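Local coordinates for protein osa (Shigella flexneri, PDB 4O7K) that suppresses the oncogenicity of Agrobacterium tumefaciens and acts as a plasmid fertility inhibition factor related to the ParB/Srx superfamily, at residues Pro29-Gln34 and Arg46-Asn51; Trp40-Trp45 and Thr58-Ala63; Pro98-Tyr103 and Gly139-Met144. The protein carries 1 engineered substitution. All blocks are in the same frame, centred on the assembly; numbering follows the deposited sequence.

In the fold
Contacts 1 and 2 share strand 44-47 and lie next to each other in the five-stranded mixed sheet, their centres about 18 Å apart. They touch directly where P33 CB packs at 3.7 Å from W45 CD1. Along the chain their segments interleave; strand 44-47 lies between 34-35 and 55-58 in the sheet. Contact 3 comes later in the sequence and stands apart: its centre is about 20 Å from that of contact 1 and about 21 Å from that of contact 2. There a loop meets the start of helix 140-148. Two contacts thus build the sheet, while the third surrounds a bound phosphate, consistent with an anion site.

Contact 1 (Pro29-Gln34 and Arg46-Asn51); sequences PLELPQ and RLPVPN
Q34 and R46 form an antiparallel hydrogen-bonded pair in which both backbone groups of each residue are used. Q34 N donates to R46 O at 2.9 Å, and R46 N returns a bond to Q34 O at 2.8 Å. R46 O also receives a CA-H...O contact from P33, its distance to P33 CA being 3.4 Å. A third bond joins the side chains, which lie side by side and point the same way. R46 holds CG anti to the backbone N (chi1 171°) and then runs extended as far as NE, alongside the extended Q34 chain. R46 NH1 donates to Q34 OE1 at 2.8 Å, with an N-H...O angle of 151°. The oxygen lies close to the guanidinium plane, yet the nitrogen stands above the amide carbonyl plane, 57° out of it. The rest of the guanidinium is satisfied elsewhere: NE makes a salt bridge with D54 OD2, and NH2 is hydrogen-bonded outside the two segments. Further along, contact is by packing. The P33 ring meets L47, with P33 CB 4.2 Å from L47 CG, while E31 slants across P48 and places OE1 3.5 Å from P48 CB, with P48 CG the next nearest atom. The backbone pairing puts strand 34-35 at the edge of the mixed sheet, next to 44-47, whose L47 bonds in turn to A55 of strand 55-58. L47 also touches F154 of strand 153-158, and P33 touches V153 there and Y70 of strand 67-72, so this edge lies against the antiparallel three-stranded sheet.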
ATOM      1  N   PRO A  29     -17.037   7.050   2.403  1.00 50.86           N
ATOM      2  CA  PRO A  29     -16.729   5.844   1.625  1.00 46.14           C
ATOM      3  C   PRO A  29     -15.542   6.068   0.682  1.00 38.61           C
ATOM      4  O   PRO A  29     -15.487   7.080  -0.017  1.00 44.57           O
ATOM      5  CB  PRO A  29     -18.028   5.598   0.842  1.00 42.88           C
ATOM      6  CG  PRO A  29     -18.632   6.948   0.700  1.00 47.71           C
ATOM      7  CD  PRO A  29     -18.310   7.662   1.988  1.00 44.36           C
ATOM      8  N   LEU A  30     -14.586   5.146   0.683  1.00 41.93           N
ATOM      9  CA  LEU A  30     -13.456   5.240  -0.232  1.00 35.48           C
ATOM     10  C   LEU A  30     -13.710   4.319  -1.425  1.00 41.81           C
ATOM     11  O   LEU A  30     -14.570   3.443  -1.360  1.00 42.65           O
ATOM     12  CB  LEU A  30     -12.140   4.881   0.474  1.00 32.46           C
ATOM     13  CG  LEU A  30     -11.612   5.916   1.480  1.00 34.34           C
ATOM     14  CD1 LEU A  30     -10.305   5.452   2.155  1.00 39.37           C
ATOM     15  CD2 LEU A  30     -11.416   7.272   0.805  1.00 39.07           C
ATOM     16  N   GLU A  31     -13.000   4.545  -2.523  1.00 37.08           N
ATOM     17  CA  GLU A  31     -13.029   3.613  -3.639  1.00 40.68           C
ATOM     18  C   GLU A  31     -12.210   2.368  -3.296  1.00 32.13           C
ATOM     19  O   GLU A  31     -11.007   2.449  -3.039  1.00 28.65           O
ATOM     20  CB  GLU A  31     -12.503   4.270  -4.921  1.00 38.60           C
ATOM     21  CG  GLU A  31     -13.227   5.554  -5.296  1.00 50.07           C
ATOM     22  CD  GLU A  31     -13.657   5.577  -6.748  1.00 61.57           C
ATOM     23  OE1 GLU A  31     -13.089   4.799  -7.544  1.00 64.49           O
ATOM     24  OE2 GLU A  31     -14.569   6.365  -7.093  1.00 70.13           O
ATOM     25  N   LEU A  32     -12.879   1.222  -3.313  1.00 28.24           N
ATOM     26  CA  LEU A  32     -12.288  -0.071  -2.986  1.00 26.55           C
ATOM     27  C   LEU A  32     -11.712  -0.799  -4.199  1.00 28.13           C
ATOM     28  O   LEU A  32     -12.247  -0.695  -5.315  1.00 29.59           O
ATOM     29  CB  LEU A  32     -13.334  -0.979  -2.329  1.00 24.61           C
ATOM     30  CG  LEU A  32     -13.724  -0.822  -0.853  1.00 37.95           C
ATOM     31  CD1 LEU A  32     -14.297   0.534  -0.558  1.00 42.03           C
ATOM     32  CD2 LEU A  32     -14.712  -1.902  -0.416  1.00 37.22           C
ATOM     33  N   PRO A  33     -10.633  -1.569  -3.985  1.00 26.29           N
ATOM     34  CA  PRO A  33     -10.217  -2.483  -5.052  1.00 24.65           C
ATOM     35  C   PRO A  33     -11.337  -3.490  -5.325  1.00 26.28           C
ATOM     36  O   PRO A  33     -12.080  -3.833  -4.410  1.00 26.11           O
ATOM     37  CB  PRO A  33      -8.959  -3.161  -4.492  1.00 28.22           C
ATOM     38  CG  PRO A  33      -8.968  -2.894  -3.022  1.00 27.38           C
ATOM     39  CD  PRO A  33      -9.726  -1.600  -2.825  1.00 22.58           C
ATOM     40  N   GLN A  34     -11.468  -3.926  -6.572  1.00 25.65           N
ATOM     41  CA  GLN A  34     -12.522  -4.864  -6.938  1.00 27.04           C
ATOM     42  C   GLN A  34     -11.924  -6.208  -7.311  1.00 25.76           C
ATOM     43  O   GLN A  34     -11.099  -6.293  -8.225  1.00 25.72           O
ATOM     44  CB  GLN A  34     -13.357  -4.319  -8.101  1.00 25.09           C
ATOM     45  CG  GLN A  34     -13.972  -2.959  -7.833  1.00 25.37           C
ATOM     46  CD  GLN A  34     -14.584  -2.356  -9.092  1.00 25.83           C
ATOM     47  OE1 GLN A  34     -14.195  -2.700 -10.207  1.00 27.26           O
ATOM     48  NE2 GLN A  34     -15.534  -1.452  -8.913  1.00 24.09           N
ATOM     49  N   ARG A  46      -8.890  -5.288  -9.565  1.00 25.62           N
ATOM     50  CA  ARG A  46      -8.870  -4.076 -10.355  1.00 27.04           C
ATOM     51  C   ARG A  46      -8.784  -2.907  -9.385  1.00 24.30           C
ATOM     52  O   ARG A  46      -9.530  -2.854  -8.403  1.00 24.44           O
ATOM     53  CB  ARG A  46     -10.131  -3.972 -11.229  1.00 25.69           C
ATOM     54  CG  ARG A  46     -10.279  -2.623 -11.926  1.00 28.16           C
ATOM     55  CD  ARG A  46     -11.644  -2.433 -12.612  1.00 33.49           C
ATOM     56  NE  ARG A  46     -11.749  -1.056 -13.096  1.00 37.75           N
ATOM     57  CZ  ARG A  46     -12.465  -0.094 -12.520  1.00 28.46           C
ATOM     58  NH1 ARG A  46     -13.209  -0.342 -11.446  1.00 29.54           N
ATOM     59  NH2 ARG A  46     -12.437   1.131 -13.028  1.00 31.41           N
ATOM     60  N   LEU A  47      -7.868  -1.981  -9.637  1.00 24.38           N
ATOM     61  CA  LEU A  47      -7.751  -0.800  -8.781  1.00 25.95           C
ATOM     62  C   LEU A  47      -8.031   0.447  -9.610  1.00 26.79           C
ATOM     63  O   LEU A  47      -7.330   0.712 -10.583  1.00 27.94           O
ATOM     64  CB  LEU A  47      -6.355  -0.716  -8.132  1.00 23.95           C
ATOM     65  CG  LEU A  47      -5.989  -1.747  -7.062  1.00 24.92           C
ATOM     66  CD1 LEU A  47      -5.640  -3.062  -7.726  1.00 31.63           C
ATOM     67  CD2 LEU A  47      -4.793  -1.268  -6.260  1.00 31.26           C
ATOM     68  N   PRO A  48      -9.076   1.203  -9.240  1.00 30.16           N
ATOM     69  CA  PRO A  48      -9.339   2.480  -9.912  1.00 35.43           C
ATOM     70  C   PRO A  48      -8.177   3.430  -9.662  1.00 34.95           C
ATOM     71  O   PRO A  48      -7.680   3.472  -8.534  1.00 31.71           O
ATOM     72  CB  PRO A  48     -10.614   2.995  -9.237  1.00 36.98           C
ATOM     73  CG  PRO A  48     -11.173   1.817  -8.460  1.00 33.69           C
ATOM     74  CD  PRO A  48     -10.004   0.952  -8.125  1.00 32.81           C
ATOM     75  N   VAL A  49      -7.745   4.152 -10.694  1.00 33.64           N
ATOM     76  CA  VAL A  49      -6.682   5.149 -10.566  1.00 31.21           C
ATOM     77  C   VAL A  49      -7.176   6.460 -11.149  1.00 36.53           C
ATOM     78  O   VAL A  49      -7.431   6.526 -12.352  1.00 34.33           O
ATOM     79  CB  VAL A  49      -5.407   4.739 -11.307  1.00 27.72           C
ATOM     80  CG1 VAL A  49      -4.286   5.694 -10.958  1.00 32.42           C
ATOM     81  CG2 VAL A  49      -5.023   3.307 -10.978  1.00 30.35           C
ATOM     82  N   PRO A  50      -7.322   7.499 -10.308  1.00 37.13           N
ATOM     83  CA  PRO A  50      -7.880   8.783 -10.766  1.00 34.06           C
ATOM     84  C   PRO A  50      -7.190   9.326 -12.007  1.00 34.72           C
ATOM     85  O   PRO A  50      -5.962   9.431 -12.009  1.00 38.75           O
ATOM     86  CB  PRO A  50      -7.644   9.715  -9.577  1.00 35.79           C
ATOM     87  CG  PRO A  50      -7.606   8.802  -8.390  1.00 36.36           C
ATOM     88  CD  PRO A  50      -6.979   7.523  -8.874  1.00 31.02           C
ATOM     89  N   ASN A  51      -7.977   9.633 -13.042  1.00 39.79           N
ATOM     90  CA  ASN A  51      -7.479  10.237 -14.282  1.00 34.55           C
ATOM     91  C   ASN A  51      -6.418   9.390 -14.971  1.00 34.40           C
ATOM     92  O   ASN A  51      -5.473   9.910 -15.565  1.00 36.13           O
ATOM     93  CB  ASN A  51      -6.922  11.639 -14.005  1.00 42.80           C
ATOM     94  CG  ASN A  51      -7.883  12.497 -13.203  1.00 50.57           C
ATOM     95  OD1 ASN A  51      -7.528  13.037 -12.152  1.00 57.85           O
ATOM     96  ND2 ASN A  51      -9.115  12.610 -13.683  1.00 45.05           N
TER

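Contact 2 (Trp40-Trp45 and Thr58-Ala63); sequences WNEVVW and TASNAA
E42 crosses T58 at about a right angle, its carboxylate spread over both T58 and S60. The E42 chain starts from the crowded position, with CG between the backbone N and the carbonyl carbon (chi1 61°), and is extended beyond CG. One oxygen, OE2, comes to 3.2 Å from T58 OG1; the other, OE1, lies 3.2 Å from S60 CB. In T58, OG1 lies anti to the backbone N (chi1 -180°), which brings it to V43 O, to which it donates at 2.8 Å. A59 N donates to the same oxygen at 3.1 Å, and the two donors arrive from opposite faces of the V43 carbonyl plane. V44, paired with T58 in a non-hydrogen-bonded position, crosses the threonine obliquely through CG2. On the apolar side, W45 CZ3 and CH2 pack on A59 CB, CZ3 at 4.1 Å, while V43 CG1 sits 3.8 Å above one face of the indole, offset toward the rim. Outside the segments, W45 NE1 bonds to Y70 OH, and R183 NH2 bonds to both A59 O and A62 O, the ends of a type I turn. The chemistry centres on two oxygens with several partners. V43 O is gripped by a backbone and a side-chain donor, and T58 OG1, which donates to V43 O, also accepts a weak bond from S60 N. Because the OG1 hydrogen is directed to V43 O, the approach of E42 OE2 to that hydroxyl counts as proximity and not as a hydrogen bond.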
ATOM      1  N   TRP A  40      -5.996 -16.166 -15.278  1.00 54.80           N
ATOM      2  CA  TRP A  40      -5.125 -17.032 -14.493  1.00 60.33           C
ATOM      3  C   TRP A  40      -5.949 -17.696 -13.401  1.00 58.06           C
ATOM      4  O   TRP A  40      -7.175 -17.554 -13.351  1.00 69.07           O
ATOM      5  CB  TRP A  40      -3.955 -16.221 -13.919  1.00 50.25           C
ATOM      6  CG  TRP A  40      -3.658 -15.024 -14.787  1.00 57.59           C
ATOM      7  CD1 TRP A  40      -3.903 -13.710 -14.489  1.00 62.69           C
ATOM      8  CD2 TRP A  40      -3.136 -15.038 -16.127  1.00 65.51           C
ATOM      9  NE1 TRP A  40      -3.541 -12.907 -15.548  1.00 63.42           N
ATOM     10  CE2 TRP A  40      -3.068 -13.697 -16.565  1.00 63.41           C
ATOM     11  CE3 TRP A  40      -2.710 -16.053 -16.993  1.00 68.00           C
ATOM     12  CZ2 TRP A  40      -2.590 -13.345 -17.831  1.00 59.53           C
ATOM     13  CZ3 TRP A  40      -2.234 -15.700 -18.250  1.00 74.09           C
ATOM     14  CH2 TRP A  40      -2.178 -14.357 -18.655  1.00 67.88           C
ATOM     15  N   ASN A  41      -5.286 -18.449 -12.542  1.00 56.78           N
ATOM     16  CA  ASN A  41      -5.986 -19.098 -11.455  1.00 62.37           C
ATOM     17  C   ASN A  41      -5.481 -18.449 -10.174  1.00 66.53           C
ATOM     18  O   ASN A  41      -4.773 -19.072  -9.380  1.00 59.71           O
ATOM     19  CB  ASN A  41      -5.741 -20.611 -11.478  1.00 66.39           C
ATOM     20  CG  ASN A  41      -6.404 -21.341 -10.323  1.00 76.35           C
ATOM     21  OD1 ASN A  41      -7.115 -20.742  -9.513  1.00 81.91           O
ATOM     22  ND2 ASN A  41      -6.167 -22.651 -10.240  1.00 72.90           N
ATOM     23  N   GLU A  42      -5.829 -17.177  -9.991  1.00 57.07           N
ATOM     24  CA  GLU A  42      -5.276 -16.401  -8.886  1.00 47.53           C
ATOM     25  C   GLU A  42      -6.214 -15.288  -8.433  1.00 43.21           C
ATOM     26  O   GLU A  42      -7.186 -14.957  -9.112  1.00 37.09           O
ATOM     27  CB  GLU A  42      -3.924 -15.806  -9.287  1.00 42.58           C
ATOM     28  CG  GLU A  42      -3.986 -14.854 -10.482  1.00 46.48           C
ATOM     29  CD  GLU A  42      -2.607 -14.444 -10.990  1.00 41.79           C
ATOM     30  OE1 GLU A  42      -1.663 -15.249 -10.856  1.00 49.70           O
ATOM     31  OE2 GLU A  42      -2.470 -13.320 -11.526  1.00 41.46           O
ATOM     32  N   VAL A  43      -5.915 -14.707  -7.277  1.00 34.18           N
ATOM     33  CA  VAL A  43      -6.685 -13.569  -6.815  1.00 32.58           C
ATOM     34  C   VAL A  43      -6.148 -12.314  -7.486  1.00 31.86           C
ATOM     35  O   VAL A  43      -4.958 -12.013  -7.395  1.00 29.92           O
ATOM     36  CB  VAL A  43      -6.629 -13.429  -5.299  1.00 29.19           C
ATOM     37  CG1 VAL A  43      -7.386 -12.182  -4.851  1.00 32.14           C
ATOM     38  CG2 VAL A  43      -7.207 -14.678  -4.647  1.00 33.30           C
ATOM     39  N   VAL A  44      -7.027 -11.608  -8.190  1.00 30.06           N
ATOM     40  CA  VAL A  44      -6.653 -10.377  -8.869  1.00 29.53           C
ATOM     41  C   VAL A  44      -7.631  -9.265  -8.523  1.00 32.08           C
ATOM     42  O   VAL A  44      -8.844  -9.483  -8.496  1.00 27.68           O
ATOM     43  CB  VAL A  44      -6.607 -10.567 -10.401  1.00 31.98           C
ATOM     44  CG1 VAL A  44      -6.401  -9.224 -11.106  1.00 27.04           C
ATOM     45  CG2 VAL A  44      -5.500 -11.547 -10.775  1.00 35.41           C
ATOM     46  N   TRP A  45      -7.103  -8.082  -8.229  1.00 30.86           N
ATOM     47  CA  TRP A  45      -7.946  -6.904  -8.056  1.00 24.61           C
ATOM     48  C   TRP A  45      -7.778  -5.919  -9.194  1.00 24.99           C
ATOM     49  O   TRP A  45      -6.678  -5.725  -9.707  1.00 26.33           O
ATOM     50  CB  TRP A  45      -7.629  -6.166  -6.765  1.00 24.57           C
ATOM     51  CG  TRP A  45      -7.845  -6.897  -5.508  1.00 25.80           C
ATOM     52  CD1 TRP A  45      -8.962  -6.875  -4.726  1.00 24.20           C
ATOM     53  CD2 TRP A  45      -6.889  -7.714  -4.825  1.00 23.68           C
ATOM     54  NE1 TRP A  45      -8.774  -7.654  -3.610  1.00 25.20           N
ATOM     55  CE2 TRP A  45      -7.507  -8.177  -3.643  1.00 25.82           C
ATOM     56  CE3 TRP A  45      -5.579  -8.112  -5.106  1.00 24.40           C
ATOM     57  CZ2 TRP A  45      -6.851  -9.015  -2.738  1.00 26.17           C
ATOM     58  CZ3 TRP A  45      -4.926  -8.943  -4.196  1.00 25.25           C
ATOM     59  CH2 TRP A  45      -5.572  -9.388  -3.036  1.00 23.63           C
ATOM     60  N   THR A  58      -2.162  -8.586  -7.938  1.00 26.02           N
ATOM     61  CA  THR A  58      -2.458  -9.979  -7.651  1.00 25.04           C
ATOM     62  C   THR A  58      -1.757 -10.469  -6.387  1.00 28.47           C
ATOM     63  O   THR A  58      -0.701  -9.964  -6.018  1.00 28.42           O
ATOM     64  CB  THR A  58      -2.046 -10.896  -8.822  1.00 26.06           C
ATOM     65  OG1 THR A  58      -2.363 -12.252  -8.491  1.00 26.27           O
ATOM     66  CG2 THR A  58      -0.545 -10.782  -9.095  1.00 27.42           C
ATOM     67  N   ALA A  59      -2.350 -11.459  -5.731  1.00 28.89           N
ATOM     68  CA  ALA A  59      -1.728 -12.080  -4.563  1.00 27.34           C
ATOM     69  C   ALA A  59      -1.062 -13.408  -4.931  1.00 28.73           C
ATOM     70  O   ALA A  59      -0.880 -14.275  -4.075  1.00 29.74           O
ATOM     71  CB  ALA A  59      -2.766 -12.298  -3.466  1.00 29.19           C
ATOM     72  N   SER A  60      -0.698 -13.562  -6.202  1.00 31.79           N
ATOM     73  CA  SER A  60      -0.186 -14.836  -6.693  1.00 34.35           C
ATOM     74  C   SER A  60       1.114 -15.235  -6.005  1.00 35.92           C
ATOM     75  O   SER A  60       1.419 -16.420  -5.887  1.00 38.90           O
ATOM     76  CB  SER A  60       0.019 -14.781  -8.209  1.00 34.01           C
ATOM     77  OG  SER A  60       1.073 -13.905  -8.550  1.00 37.03           O
ATOM     78  N   ASN A  61       1.872 -14.248  -5.544  1.00 33.68           N
ATOM     79  CA  ASN A  61       3.159 -14.520  -4.928  1.00 35.80           C
ATOM     80  C   ASN A  61       3.043 -14.738  -3.418  1.00 39.80           C
ATOM     81  O   ASN A  61       4.028 -15.036  -2.752  1.00 39.15           O
ATOM     82  CB  ASN A  61       4.148 -13.383  -5.222  1.00 41.57           C
ATOM     83  CG  ASN A  61       4.545 -13.299  -6.710  1.00 48.85           C
ATOM     84  OD1 ASN A  61       5.314 -12.420  -7.105  1.00 52.41           O
ATOM     85  ND2 ASN A  61       4.017 -14.206  -7.530  1.00 44.69           N
ATOM     86  N   ALA A  62       1.834 -14.615  -2.881  1.00 31.77           N
ATOM     87  CA  ALA A  62       1.614 -14.784  -1.445  1.00 33.61           C
ATOM     88  C   ALA A  62       1.614 -16.248  -0.984  1.00 35.08           C
ATOM     89  O   ALA A  62       1.226 -17.151  -1.730  1.00 32.10           O
ATOM     90  CB  ALA A  62       0.299 -14.124  -1.045  1.00 27.81           C
ATOM     91  N   ALA A  63       2.038 -16.470   0.261  1.00 33.66           N
ATOM     92  CA  ALA A  63       1.888 -17.770   0.903  1.00 29.25           C
ATOM     93  C   ALA A  63       0.463 -17.932   1.423  1.00 33.78           C
ATOM     94  O   ALA A  63      -0.217 -16.945   1.716  1.00 30.90           O
ATOM     95  CB  ALA A  63       2.898 -17.931   2.051  1.00 30.09           C
TER

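Contact 3 (Pro98-Tyr103 and Gly139-Met144); sequences PKDRKY and GMTRSM. With PO4 (phosphate ion), chain B; IPA (isopropyl alcohol), chain E.
T141 fits closely against the turn at D100-Y103, and the tight part of the contact is built round its methyl. CG2, anti to the backbone N, lies 3.5 Å from K102 C and 3.6 Å from Y103 N. Beside it M144 crosses D100 at about a right angle, its CE 3.6 Å from D100 OD2. Y103 offers the edge of its ring, where CE2 is 4.0 Å from M144 C, while P98 CA covers the centre of one ring face. The turn has its own internal support, for K102 N donates to D100 OD1 in a capping bond ahead of helix 103-112, and Y103 N bonds to D100 O.

On the exposed side K102 CB still touches T141 OG1, but beyond it the segments are linked through a bound phosphate. K102 crosses T141 at about a right angle, bends at its last two torsions, and brings NZ to 2.8 Å from O2 of the phosphate. That oxygen also accepts from T141 N and T141 OG1. R142 takes O4 with its backbone N and with NE, the latter at 2.7 Å, and O1 with NH2; NH2 also bonds to O2 of an isopropyl alcohol, and NH1 to P119 O. G139, at the N-cap position, has CA 3.2 Å from O4. Both ligands are probably from the crystallisation liquor, yet backbone N-H groups at a helix start, joined by lysine and arginine, make a typical anion site. G139-R142 fits the GxxR motif of the ParB/Srx fold, probably a nucleotide phosphate site as in ParB and sulfiredoxin.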
ATOM      1  N   PRO A  98       8.155   9.907  -8.074  1.00 35.36           N
ATOM      2  CA  PRO A  98       8.524   9.443  -9.420  1.00 36.39           C
ATOM      3  C   PRO A  98      10.009   9.580  -9.737  1.00 38.60           C
ATOM      4  O   PRO A  98      10.457   9.013 -10.730  1.00 40.98           O
ATOM      5  CB  PRO A  98       7.685  10.340 -10.345  1.00 37.92           C
ATOM      6  CG  PRO A  98       6.506  10.729  -9.517  1.00 38.65           C
ATOM      7  CD  PRO A  98       7.088  10.924  -8.129  1.00 36.80           C
ATOM      8  N   LYS A  99      10.767  10.284  -8.895  1.00 42.11           N
ATOM      9  CA  LYS A  99      12.206  10.438  -9.117  1.00 42.26           C
ATOM     10  C   LYS A  99      12.982   9.201  -8.696  1.00 45.20           C
ATOM     11  O   LYS A  99      14.155   9.061  -9.038  1.00 46.36           O
ATOM     12  CB  LYS A  99      12.755  11.660  -8.370  1.00 42.89           C
ATOM     13  CG  LYS A  99      12.216  12.985  -8.873  1.00 48.32           C
ATOM     14  CD  LYS A  99      12.448  14.106  -7.867  1.00 55.87           C
ATOM     15  CE  LYS A  99      11.361  15.180  -7.980  1.00 54.41           C
ATOM     16  NZ  LYS A  99      11.691  16.262  -8.949  1.00 66.21           N
ATOM     17  N   ASP A 100      12.332   8.313  -7.946  1.00 38.77           N
ATOM     18  CA  ASP A 100      12.982   7.095  -7.465  1.00 38.92           C
ATOM     19  C   ASP A 100      13.499   6.294  -8.657  1.00 48.16           C
ATOM     20  O   ASP A 100      12.860   6.268  -9.709  1.00 43.38           O
ATOM     21  CB  ASP A 100      12.010   6.261  -6.624  1.00 39.45           C
ATOM     22  CG  ASP A 100      12.647   5.018  -6.048  1.00 44.71           C
ATOM     23  OD1 ASP A 100      12.734   4.000  -6.766  1.00 45.86           O
ATOM     24  OD2 ASP A 100      13.030   5.045  -4.860  1.00 45.11           O
ATOM     25  N   ARG A 101      14.654   5.652  -8.503  1.00 43.32           N
ATOM     26  CA  ARG A 101      15.321   5.036  -9.650  1.00 45.36           C
ATOM     27  C   ARG A 101      14.552   3.848 -10.224  1.00 42.09           C
ATOM     28  O   ARG A 101      14.668   3.555 -11.415  1.00 46.01           O
ATOM     29  CB  ARG A 101      16.745   4.601  -9.278  1.00 52.99           C
ATOM     30  CG  ARG A 101      16.814   3.403  -8.347  1.00 57.45           C
ATOM     31  CD  ARG A 101      17.617   2.255  -8.955  1.00 67.44           C
ATOM     32  NE  ARG A 101      17.851   1.182  -7.988  1.00 81.31           N
ATOM     33  CZ  ARG A 101      17.860  -0.115  -8.289  1.00 84.60           C
ATOM     34  NH1 ARG A 101      18.077  -1.016  -7.339  1.00 83.24           N
ATOM     35  NH2 ARG A 101      17.649  -0.515  -9.536  1.00 84.58           N
ATOM     36  N   LYS A 102      13.763   3.183  -9.399  1.00 41.57           N
ATOM     37  CA  LYS A 102      12.988   2.045  -9.842  1.00 42.02           C
ATOM     38  C   LYS A 102      11.605   2.351 -10.322  1.00 34.99           C
ATOM     39  O   LYS A 102      10.900   1.499 -10.724  1.00 35.12           O
ATOM     40  CB  LYS A 102      12.892   1.022  -8.747  1.00 43.89           C
ATOM     41  CG  LYS A 102      14.233   0.592  -8.255  1.00 54.12           C
ATOM     42  CD  LYS A 102      14.128  -0.287  -7.035  1.00 57.18           C
ATOM     43  CE  LYS A 102      13.742  -1.683  -7.421  1.00 54.51           C
ATOM     44  NZ  LYS A 102      12.782  -2.202  -6.425  1.00 62.50           N
ATOM     45  N   TYR A 103      11.234   3.591 -10.243  1.00 32.36           N
ATOM     46  CA  TYR A 103       9.858   4.001 -10.517  1.00 36.41           C
ATOM     47  C   TYR A 103       9.448   3.818 -11.989  1.00 37.21           C
ATOM     48  O   TYR A 103       8.315   3.401 -12.256  1.00 32.69           O
ATOM     49  CB  TYR A 103       9.657   5.460 -10.087  1.00 34.05           C
ATOM     50  CG  TYR A 103       8.212   5.928 -10.013  1.00 41.39           C
ATOM     51  CD1 TYR A 103       7.552   6.401 -11.144  1.00 36.92           C
ATOM     52  CD2 TYR A 103       7.522   5.933  -8.805  1.00 31.85           C
ATOM     53  CE1 TYR A 103       6.236   6.852 -11.079  1.00 35.15           C
ATOM     54  CE2 TYR A 103       6.220   6.382  -8.731  1.00 32.30           C
ATOM     55  CZ  TYR A 103       5.576   6.840  -9.874  1.00 35.84           C
ATOM     56  OH  TYR A 103       4.276   7.288  -9.799  1.00 34.27           O
ATOM     57  N   GLY A 139       8.362  -4.401  -2.090  1.00 27.00           N
ATOM     58  CA  GLY A 139       7.258  -3.674  -2.686  1.00 26.08           C
ATOM     59  C   GLY A 139       7.240  -2.175  -2.440  1.00 28.43           C
ATOM     60  O   GLY A 139       6.195  -1.551  -2.573  1.00 29.16           O
ATOM     61  N   MET A 140       8.385  -1.576  -2.115  1.00 25.34           N
ATOM     62  CA  MET A 140       8.410  -0.139  -1.848  1.00 23.51           C
ATOM     63  C   MET A 140       8.094   0.700  -3.082  1.00 25.29           C
ATOM     64  O   MET A 140       7.318   1.640  -3.006  1.00 26.27           O
ATOM     65  CB  MET A 140       9.776   0.287  -1.278  1.00 29.40           C
ATOM     66  CG  MET A 140       9.903   0.039   0.206  1.00 26.53           C
ATOM     67  SD  MET A 140      11.393   0.783   0.927  1.00 30.63           S
ATOM     68  CE  MET A 140      12.637  -0.164   0.066  1.00 31.08           C
ATOM     69  N   THR A 141       8.692   0.380  -4.219  1.00 29.32           N
ATOM     70  CA  THR A 141       8.483   1.231  -5.387  1.00 25.82           C
ATOM     71  C   THR A 141       7.061   1.117  -5.929  1.00 26.40           C
ATOM     72  O   THR A 141       6.471   2.116  -6.309  1.00 25.84           O
ATOM     73  CB  THR A 141       9.463   0.917  -6.514  1.00 27.58           C
ATOM     74  OG1 THR A 141      10.773   0.713  -5.974  1.00 31.36           O
ATOM     75  CG2 THR A 141       9.513   2.079  -7.482  1.00 32.07           C
ATOM     76  N   ARG A 142       6.501  -0.087  -5.962  1.00 25.87           N
ATOM     77  CA  ARG A 142       5.131  -0.226  -6.445  1.00 26.89           C
ATOM     78  C   ARG A 142       4.175   0.473  -5.479  1.00 27.25           C
ATOM     79  O   ARG A 142       3.140   0.976  -5.891  1.00 24.77           O
ATOM     80  CB  ARG A 142       4.751  -1.697  -6.635  1.00 26.75           C
ATOM     81  CG  ARG A 142       4.547  -2.485  -5.353  1.00 25.52           C
ATOM     82  CD  ARG A 142       4.653  -3.982  -5.613  1.00 28.06           C
ATOM     83  NE  ARG A 142       6.013  -4.381  -5.982  1.00 29.49           N
ATOM     84  CZ  ARG A 142       6.311  -5.498  -6.642  1.00 32.04           C
ATOM     85  NH1 ARG A 142       5.344  -6.333  -7.014  1.00 31.87           N
ATOM     86  NH2 ARG A 142       7.568  -5.778  -6.942  1.00 36.61           N
ATOM     87  N   SER A 143       4.542   0.532  -4.197  1.00 24.07           N
ATOM     88  CA  SER A 143       3.769   1.299  -3.210  1.00 19.78           C
ATOM     89  C   SER A 143       3.831   2.795  -3.511  1.00 22.65           C
ATOM     90  O   SER A 143       2.828   3.506  -3.371  1.00 26.90           O
ATOM     91  CB  SER A 143       4.278   1.045  -1.777  1.00 24.96           C
ATOM     92  OG  SER A 143       4.065  -0.300  -1.369  1.00 23.96           O
ATOM     93  N   MET A 144       5.007   3.278  -3.914  1.00 29.20           N
ATOM     94  CA  MET A 144       5.152   4.683  -4.295  1.00 25.54           C
ATOM     95  C   MET A 144       4.272   5.028  -5.495  1.00 26.38           C
ATOM     96  O   MET A 144       3.653   6.093  -5.548  1.00 27.45           O
ATOM     97  CB  MET A 144       6.611   5.016  -4.622  1.00 24.76           C
ATOM     98  CG  MET A 144       7.571   4.914  -3.447  1.00 26.19           C
ATOM     99  SD  MET A 144       9.221   5.392  -3.990  1.00 29.53           S
ATOM    100  CE  MET A 144      10.231   4.842  -2.601  1.00 31.78           C
TER
HETATM  101  P   PO4 B 201       9.467  -2.807  -6.031  0.99 35.20           P
HETATM  102  O1  PO4 B 201       9.855  -4.244  -5.822  0.99 42.73           O
HETATM  103  O2  PO4 B 201      10.340  -1.921  -5.176  0.99 34.06           O
HETATM  104  O3  PO4 B 201       9.598  -2.440  -7.487  0.99 50.39           O
HETATM  105  O4  PO4 B 201       8.026  -2.583  -5.623  0.99 29.62           O
HETATM  106  C1  IPA E 204       7.166  -8.987  -8.293  1.00 37.80           C
HETATM  107  C2  IPA E 204       7.734  -8.668  -9.672  1.00 32.89           C
HETATM  108  C3  IPA E 204       6.711  -8.985 -10.757  1.00 37.85           C
HETATM  109  O2  IPA E 204       8.056  -7.299  -9.732  1.00 48.30           O